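Local coordinates for protein ferulic acid decarboxylase 1 (Candida dubliniensis, PDB 4ZAD) that is a prenylated-flavin-dependent decarboxylase that probably converts ferulic, p-coumaric and cinnamic acids reversibly to the corresponding vinyl aromatics, at residues Q125-K130 with S311-A316; G221-A226 with E263-C268. All coordinates share one frame; numbering follows the deposited sequence.

Interaction 1 (Q125-K130 with S311-A316); sequences QSPHKK and SYRDQA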
ATOM      1  N   GLN A 125     -31.356  20.349  32.726  1.00 40.23           N
ATOM      2  CA  GLN A 125     -31.303  19.181  31.859  1.00 40.13           C
ATOM      3  C   GLN A 125     -29.876  18.841  31.360  1.00 39.52           C
ATOM      4  O   GLN A 125     -29.698  17.875  30.629  1.00 39.72           O
ATOM      5  CB  GLN A 125     -32.310  19.313  30.716  1.00 40.38           C
ATOM      6  CG  GLN A 125     -33.782  19.262  31.183  1.00 41.14           C
ATOM      7  CD  GLN A 125     -34.743  19.092  30.011  1.00 44.12           C
ATOM      8  OE1 GLN A 125     -34.495  18.278  29.090  1.00 43.57           O
ATOM      9  NE2 GLN A 125     -35.836  19.884  30.013  1.00 44.06           N
ATOM     10  N   SER A 126     -28.874  19.618  31.773  1.00 38.75           N
ATOM     11  CA  SER A 126     -27.486  19.400  31.377  1.00 37.66           C
ATOM     12  C   SER A 126     -26.645  18.972  32.569  1.00 36.99           C
ATOM     13  O   SER A 126     -26.507  19.711  33.538  1.00 36.72           O
ATOM     14  CB  SER A 126     -26.884  20.695  30.798  1.00 38.09           C
ATOM     15  OG  SER A 126     -25.465  20.610  30.642  1.00 36.68           O
ATOM     16  N   PRO A 127     -26.052  17.779  32.491  1.00 36.03           N
ATOM     17  CA  PRO A 127     -25.129  17.336  33.523  1.00 35.10           C
ATOM     18  C   PRO A 127     -23.932  18.244  33.808  1.00 33.93           C
ATOM     19  O   PRO A 127     -23.505  18.317  34.941  1.00 34.08           O
ATOM     20  CB  PRO A 127     -24.641  15.985  32.991  1.00 35.51           C
ATOM     21  CG  PRO A 127     -25.765  15.472  32.159  1.00 35.73           C
ATOM     22  CD  PRO A 127     -26.464  16.679  31.602  1.00 35.90           C
ATOM     23  N   HIS A 128     -23.366  18.903  32.802  1.00 33.08           N
ATOM     24  CA  HIS A 128     -22.147  19.685  33.011  1.00 31.72           C
ATOM     25  C   HIS A 128     -22.430  20.984  33.758  1.00 31.72           C
ATOM     26  O   HIS A 128     -21.490  21.649  34.247  1.00 31.16           O
ATOM     27  CB  HIS A 128     -21.358  19.924  31.712  1.00 31.08           C
ATOM     28  CG  HIS A 128     -22.022  20.841  30.746  1.00 29.76           C
ATOM     29  ND1 HIS A 128     -22.031  22.205  30.906  1.00 26.78           N
ATOM     30  CD2 HIS A 128     -22.677  20.590  29.587  1.00 29.71           C
ATOM     31  CE1 HIS A 128     -22.683  22.756  29.894  1.00 28.15           C
ATOM     32  NE2 HIS A 128     -23.089  21.796  29.082  1.00 27.81           N
ATOM     33  N   LYS A 129     -23.715  21.336  33.884  1.00 31.26           N
ATOM     34  CA  LYS A 129     -24.077  22.500  34.690  1.00 31.05           C
ATOM     35  C   LYS A 129     -24.070  22.219  36.196  1.00 31.58           C
ATOM     36  O   LYS A 129     -24.357  23.121  36.961  1.00 32.04           O
ATOM     37  CB  LYS A 129     -25.434  23.057  34.285  1.00 30.42           C
ATOM     38  CG  LYS A 129     -25.489  23.771  32.941  1.00 29.60           C
ATOM     39  CD  LYS A 129     -24.397  24.812  32.749  1.00 27.99           C
ATOM     40  CE  LYS A 129     -24.732  25.780  31.640  1.00 26.99           C
ATOM     41  NZ  LYS A 129     -23.850  26.973  31.547  1.00 25.81           N
ATOM     42  N   LYS A 130     -23.733  21.008  36.643  1.00 31.64           N
ATOM     43  CA  LYS A 130     -23.715  20.746  38.078  1.00 32.49           C
ATOM     44  C   LYS A 130     -22.559  21.482  38.846  1.00 33.06           C
ATOM     45  O   LYS A 130     -22.775  21.966  39.961  1.00 32.34           O
ATOM     46  CB  LYS A 130     -23.714  19.234  38.351  1.00 32.40           C
ATOM     47  CG  LYS A 130     -23.708  18.851  39.860  1.00 33.20           C
ATOM     48  CD  LYS A 130     -23.476  17.356  40.096  1.00 32.08           C
ATOM     49  CE  LYS A 130     -24.071  16.879  41.421  1.00 31.71           C
ATOM     50  NZ  LYS A 130     -24.081  15.373  41.520  1.00 30.05           N
ATOM     51  N   SER A 311     -17.526  24.629  33.267  1.00 31.66           N
ATOM     52  CA  SER A 311     -18.599  23.889  33.893  1.00 31.28           C
ATOM     53  C   SER A 311     -18.276  22.431  33.584  1.00 31.64           C
ATOM     54  O   SER A 311     -17.712  22.153  32.546  1.00 30.91           O
ATOM     55  CB  SER A 311     -19.963  24.345  33.345  1.00 31.06           C
ATOM     56  OG  SER A 311     -20.157  23.978  31.985  1.00 30.87           O
ATOM     57  N   TYR A 312     -18.578  21.520  34.505  1.00 32.81           N
ATOM     58  CA  TYR A 312     -18.240  20.101  34.331  1.00 34.15           C
ATOM     59  C   TYR A 312     -19.073  19.193  35.227  1.00 34.38           C
ATOM     60  O   TYR A 312     -19.483  19.579  36.318  1.00 34.58           O
ATOM     61  CB  TYR A 312     -16.756  19.857  34.603  1.00 34.54           C
ATOM     62  CG  TYR A 312     -16.351  20.162  36.015  1.00 36.67           C
ATOM     63  CD1 TYR A 312     -16.005  21.445  36.396  1.00 37.10           C
ATOM     64  CD2 TYR A 312     -16.316  19.171  36.978  1.00 39.21           C
ATOM     65  CE1 TYR A 312     -15.645  21.733  37.693  1.00 38.00           C
ATOM     66  CE2 TYR A 312     -15.946  19.462  38.303  1.00 38.99           C
ATOM     67  CZ  TYR A 312     -15.623  20.740  38.636  1.00 36.75           C
ATOM     68  OH  TYR A 312     -15.257  21.037  39.900  1.00 36.39           O
ATOM     69  N   ARG A 313     -19.325  17.982  34.751  1.00 34.52           N
ATOM     70  CA  ARG A 313     -20.178  17.048  35.468  1.00 34.91           C
ATOM     71  C   ARG A 313     -19.377  16.240  36.477  1.00 35.24           C
ATOM     72  O   ARG A 313     -18.173  16.359  36.549  1.00 34.76           O
ATOM     73  CB  ARG A 313     -20.868  16.116  34.482  1.00 34.80           C
ATOM     74  CG  ARG A 313     -19.951  15.083  33.849  1.00 34.37           C
ATOM     75  CD  ARG A 313     -20.658  14.290  32.751  1.00 33.72           C
ATOM     76  NE  ARG A 313     -21.941  13.732  33.182  1.00 31.86           N
ATOM     77  CZ  ARG A 313     -22.842  13.234  32.354  1.00 29.66           C
ATOM     78  NH1 ARG A 313     -22.622  13.227  31.059  1.00 30.44           N
ATOM     79  NH2 ARG A 313     -23.975  12.762  32.813  1.00 29.26           N
ATOM     80  N   ASP A 314     -20.063  15.424  37.268  1.00 36.40           N
ATOM     81  CA  ASP A 314     -19.399  14.455  38.134  1.00 37.02           C
ATOM     82  C   ASP A 314     -18.559  13.544  37.268  1.00 37.28           C
ATOM     83  O   ASP A 314     -19.027  13.009  36.269  1.00 37.84           O
ATOM     84  CB  ASP A 314     -20.417  13.548  38.833  1.00 37.73           C
ATOM     85  CG  ASP A 314     -21.140  14.220  39.984  1.00 39.00           C
ATOM     86  OD1 ASP A 314     -20.608  15.196  40.556  1.00 41.73           O
ATOM     87  OD2 ASP A 314     -22.248  13.740  40.319  1.00 40.92           O
ATOM     88  N   GLN A 315     -17.312  13.386  37.643  1.00 37.56           N
ATOM     89  CA  GLN A 315     -16.479  12.322  37.133  1.00 38.41           C
ATOM     90  C   GLN A 315     -16.292  12.473  35.631  1.00 37.76           C
ATOM     91  O   GLN A 315     -16.584  11.553  34.862  1.00 37.97           O
ATOM     92  CB  GLN A 315     -17.072  10.947  37.510  1.00 38.76           C
ATOM     93  CG  GLN A 315     -17.305  10.749  39.001  1.00 40.68           C
ATOM     94  CD  GLN A 315     -17.236   9.276  39.390  1.00 43.74           C
ATOM     95  OE1 GLN A 315     -18.027   8.452  38.908  1.00 44.65           O
ATOM     96  NE2 GLN A 315     -16.293   8.938  40.262  1.00 42.64           N
ATOM     97  N   ALA A 316     -15.795  13.637  35.234  1.00 36.98           N
ATOM     98  CA  ALA A 316     -15.808  14.031  33.832  1.00 36.46           C
ATOM     99  C   ALA A 316     -14.858  13.147  33.042  1.00 36.00           C
ATOM    100  O   ALA A 316     -13.803  12.732  33.541  1.00 35.68           O
ATOM    101  CB  ALA A 316     -15.458  15.533  33.659  1.00 36.33           C
TER
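Lys-130 NZ and Asp-314 OD2 form a salt bridge of 2.7 Å at the outer edge of this contact. The ammonium meets the oxygen on the syn side of the carboxylate, 24° out of its plane. Lys-130 reaches it with CG anti to the backbone N (chi1 -180°) and a chain extended beyond, and its methylene CD also lies 3.6 Å from Asp-314 OD1.

Deeper in, His-128 ND1 is hydrogen-bonded to Ser-311 OG at 2.8 Å, with the hydroxyl at the ring edge, near the ring plane. The far nitrogen, NE2, is hydrogen-bonded to Pro-265 O, so the imidazole is held through both nitrogens and its rotation is fixed between two parts of the chain. Close by, the backbone pair His-128 O and Tyr-312 N approaches to 2.9 Å at an angle too poor for a hydrogen bond.

In the fold, a short 3-10 turn, 127-129, packs here against the end of strand 300-312, a member of the large antiparallel sheet of the Rift-related domain. Just after the turn the chain enters strand 131-134, which pairs with that same strand: Tyr-312 is bonded through its backbone to His-131, and the two rings meet with planes about 20° apart.

The Pro-127 ring and the Arg-313 side chain run side by side, pointing the same way. Pro-127 CB sits over one face of the guanidinium, displaced toward its rim and 3.3 Å from Arg-313 NH2. The charge is met by Glu-269, which forms a salt bridge with NH1. At the backbone, Arg-313 CA makes a bent C-H...O contact of 3.6 Å with Pro-127 O, the angle at the hydrogen being 124°.

Interaction 2 (G221-A226 with E263-C268); sequences GVPPAA and EVPADC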
ATOM      1  N   GLY A 221     -16.528  15.857  25.353  1.00 24.08           N
ATOM      2  CA  GLY A 221     -17.524  14.807  25.545  1.00 24.39           C
ATOM      3  C   GLY A 221     -18.894  15.203  25.050  1.00 24.43           C
ATOM      4  O   GLY A 221     -19.905  14.862  25.624  1.00 25.21           O
ATOM      5  N   VAL A 222     -18.927  15.931  23.956  1.00 24.91           N
ATOM      6  CA  VAL A 222     -20.183  16.353  23.354  1.00 24.57           C
ATOM      7  C   VAL A 222     -20.889  15.153  22.744  1.00 24.01           C
ATOM      8  O   VAL A 222     -20.345  14.074  22.737  1.00 23.67           O
ATOM      9  CB  VAL A 222     -19.931  17.380  22.235  1.00 24.78           C
ATOM     10  CG1 VAL A 222     -18.992  18.554  22.756  1.00 23.99           C
ATOM     11  CG2 VAL A 222     -19.373  16.676  21.035  1.00 23.42           C
ATOM     12  N   PRO A 223     -22.120  15.337  22.260  1.00 23.95           N
ATOM     13  CA  PRO A 223     -22.809  14.282  21.554  1.00 24.17           C
ATOM     14  C   PRO A 223     -21.986  13.776  20.393  1.00 23.94           C
ATOM     15  O   PRO A 223     -21.610  14.565  19.520  1.00 24.58           O
ATOM     16  CB  PRO A 223     -24.052  14.993  21.049  1.00 24.56           C
ATOM     17  CG  PRO A 223     -24.301  15.973  22.091  1.00 24.33           C
ATOM     18  CD  PRO A 223     -22.980  16.515  22.397  1.00 23.76           C
ATOM     19  N   PRO A 224     -21.663  12.484  20.394  1.00 23.47           N
ATOM     20  CA  PRO A 224     -20.827  11.890  19.363  1.00 22.84           C
ATOM     21  C   PRO A 224     -21.203  12.259  17.915  1.00 22.05           C
ATOM     22  O   PRO A 224     -20.321  12.369  17.096  1.00 22.56           O
ATOM     23  CB  PRO A 224     -21.024  10.379  19.600  1.00 22.77           C
ATOM     24  CG  PRO A 224     -21.114  10.297  21.051  1.00 23.55           C
ATOM     25  CD  PRO A 224     -21.961  11.504  21.453  1.00 23.65           C
ATOM     26  N   ALA A 225     -22.463  12.415  17.580  1.00 21.36           N
ATOM     27  CA  ALA A 225     -22.791  12.872  16.224  1.00 22.35           C
ATOM     28  C   ALA A 225     -22.287  14.307  16.040  1.00 22.72           C
ATOM     29  O   ALA A 225     -21.845  14.664  14.954  1.00 22.66           O
ATOM     30  CB  ALA A 225     -24.293  12.799  15.950  1.00 21.57           C
ATOM     31  N   ALA A 226     -22.346  15.107  17.106  1.00 23.13           N
ATOM     32  CA  ALA A 226     -21.872  16.501  17.065  1.00 23.60           C
ATOM     33  C   ALA A 226     -20.359  16.582  16.838  1.00 23.96           C
ATOM     34  O   ALA A 226     -19.882  17.437  16.083  1.00 23.06           O
ATOM     35  CB  ALA A 226     -22.259  17.271  18.375  1.00 23.07           C
ATOM     36  N   GLU A 263     -24.580  28.916  22.826  1.00 32.14           N
ATOM     37  CA  GLU A 263     -25.284  27.700  23.225  1.00 31.58           C
ATOM     38  C   GLU A 263     -24.407  26.506  23.000  1.00 30.22           C
ATOM     39  O   GLU A 263     -23.842  26.338  21.937  1.00 30.94           O
ATOM     40  CB  GLU A 263     -26.548  27.512  22.390  1.00 31.92           C
ATOM     41  CG  GLU A 263     -27.621  28.477  22.790  1.00 33.09           C
ATOM     42  CD  GLU A 263     -28.797  28.486  21.854  1.00 33.91           C
ATOM     43  OE1 GLU A 263     -28.669  27.956  20.705  1.00 35.75           O
ATOM     44  OE2 GLU A 263     -29.840  29.046  22.290  1.00 33.77           O
ATOM     45  N   VAL A 264     -24.357  25.641  23.986  1.00 29.11           N
ATOM     46  CA  VAL A 264     -23.562  24.450  23.897  1.00 27.91           C
ATOM     47  C   VAL A 264     -24.427  23.240  24.222  1.00 26.96           C
ATOM     48  O   VAL A 264     -25.472  23.388  24.814  1.00 25.89           O
ATOM     49  CB  VAL A 264     -22.406  24.577  24.850  1.00 28.47           C
ATOM     50  CG1 VAL A 264     -21.548  25.781  24.433  1.00 27.75           C
ATOM     51  CG2 VAL A 264     -22.906  24.711  26.291  1.00 27.76           C
ATOM     52  N   PRO A 265     -24.013  22.037  23.793  1.00 26.87           N
ATOM     53  CA  PRO A 265     -24.895  20.891  24.017  1.00 26.34           C
ATOM     54  C   PRO A 265     -25.150  20.607  25.500  1.00 26.36           C
ATOM     55  O   PRO A 265     -24.228  20.653  26.307  1.00 26.17           O
ATOM     56  CB  PRO A 265     -24.144  19.720  23.372  1.00 26.73           C
ATOM     57  CG  PRO A 265     -23.069  20.308  22.505  1.00 26.53           C
ATOM     58  CD  PRO A 265     -22.774  21.673  23.066  1.00 26.75           C
ATOM     59  N   ALA A 266     -26.403  20.318  25.845  1.00 26.63           N
ATOM     60  CA  ALA A 266     -26.783  19.899  27.201  1.00 27.15           C
ATOM     61  C   ALA A 266     -25.898  18.798  27.753  1.00 27.74           C
ATOM     62  O   ALA A 266     -25.521  18.845  28.914  1.00 27.99           O
ATOM     63  CB  ALA A 266     -28.240  19.445  27.227  1.00 27.11           C
ATOM     64  N   ASP A 267     -25.563  17.815  26.925  1.00 28.97           N
ATOM     65  CA  ASP A 267     -24.751  16.670  27.366  1.00 30.61           C
ATOM     66  C   ASP A 267     -23.310  16.813  26.908  1.00 30.61           C
ATOM     67  O   ASP A 267     -22.927  16.383  25.807  1.00 31.00           O
ATOM     68  CB  ASP A 267     -25.329  15.337  26.852  1.00 31.21           C
ATOM     69  CG  ASP A 267     -26.738  15.067  27.374  1.00 33.45           C
ATOM     70  OD1 ASP A 267     -26.851  14.646  28.552  1.00 35.99           O
ATOM     71  OD2 ASP A 267     -27.712  15.272  26.601  1.00 35.89           O
ATOM     72  N   CYS A 268     -22.518  17.455  27.751  1.00 30.15           N
ATOM     73  CA  CYS A 268     -21.081  17.482  27.556  1.00 29.85           C
ATOM     74  C   CYS A 268     -20.507  16.979  28.857  1.00 30.35           C
ATOM     75  O   CYS A 268     -21.233  16.887  29.854  1.00 30.69           O
ATOM     76  CB  CYS A 268     -20.567  18.886  27.262  1.00 29.47           C
ATOM     77  SG  CYS A 268     -21.237  19.646  25.819  1.00 26.99           S
TER
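Gly-221 O receives a C-H...O contact from Cys-268 CA, 3.5 Å long with an angle of 156° at the hydrogen, where the two backbones come close just beyond the paired strands 214-220 and 270-277. Gly-221 itself has a left-handed backbone conformation (phi 68°), and from it the chain turns toward helix 224-230.

The side chains that follow make an almost wholly apolar contact. Pro-223 and Pro-265 cross obliquely, the ring of the first presenting its CD to the CB of the second at 3.5 Å. The same Pro-223 CD also lies 3.4 Å from Asp-267 O, so one methylene is set against both a proline ring and a carbonyl oxygen.

Next to this pair, Val-222 CG1 touches Cys-268 SG at 4.0 Å. Val-222 CG1 lies anti to the carbonyl carbon, beside the backbone N (chi1 -51°), and Cys-268 SG takes the equivalent position on its own residue. Val-222 CB adds a looser approach to Pro-265 CG, 4.3 Å away. Met-162 of strand 162-166 packs on both Val-222 and Pro-265, while Cys-219 of strand 214-220 touches Pro-265 and Cys-268.

Strand 214-220 runs out through Gly-221 and leads, through a proline at the N-cap position, Pro-223, into helix 224-230. This strand-to-helix connection of the large antiparallel sheet thus meets the end of 263-265, an outer strand of the small sheet formed with 119-120 and 253-256, within the Rift-related, FMN-binding domain of the UbiD family and beside the prenylated-FMN-binding residue Trp-175.

In the fold
Interactions 1 and 2 lie with their centres 12 Å apart within the same Rift-related domain, and the turn 125-130 of interaction 1 lies against 263-268 of interaction 2. Ser-126 OG is hydrogen-bonded to Ala-266 O (2.5 Å), which, with the NE2 bond of His-128, fastens that turn to the backbone whose side chains build interaction 2. His-128 CB also packs on Cys-268 O at 3.6 Å. Interaction 2 lies nearer the cofactor-binding residue Trp-175: the side chain of Pro-265 is about 4 Å from that of Trp-175, and the side chain of His-128 about 10 Å. The side chain of Val-222 is about 11 Å from the bound prenylated FMN.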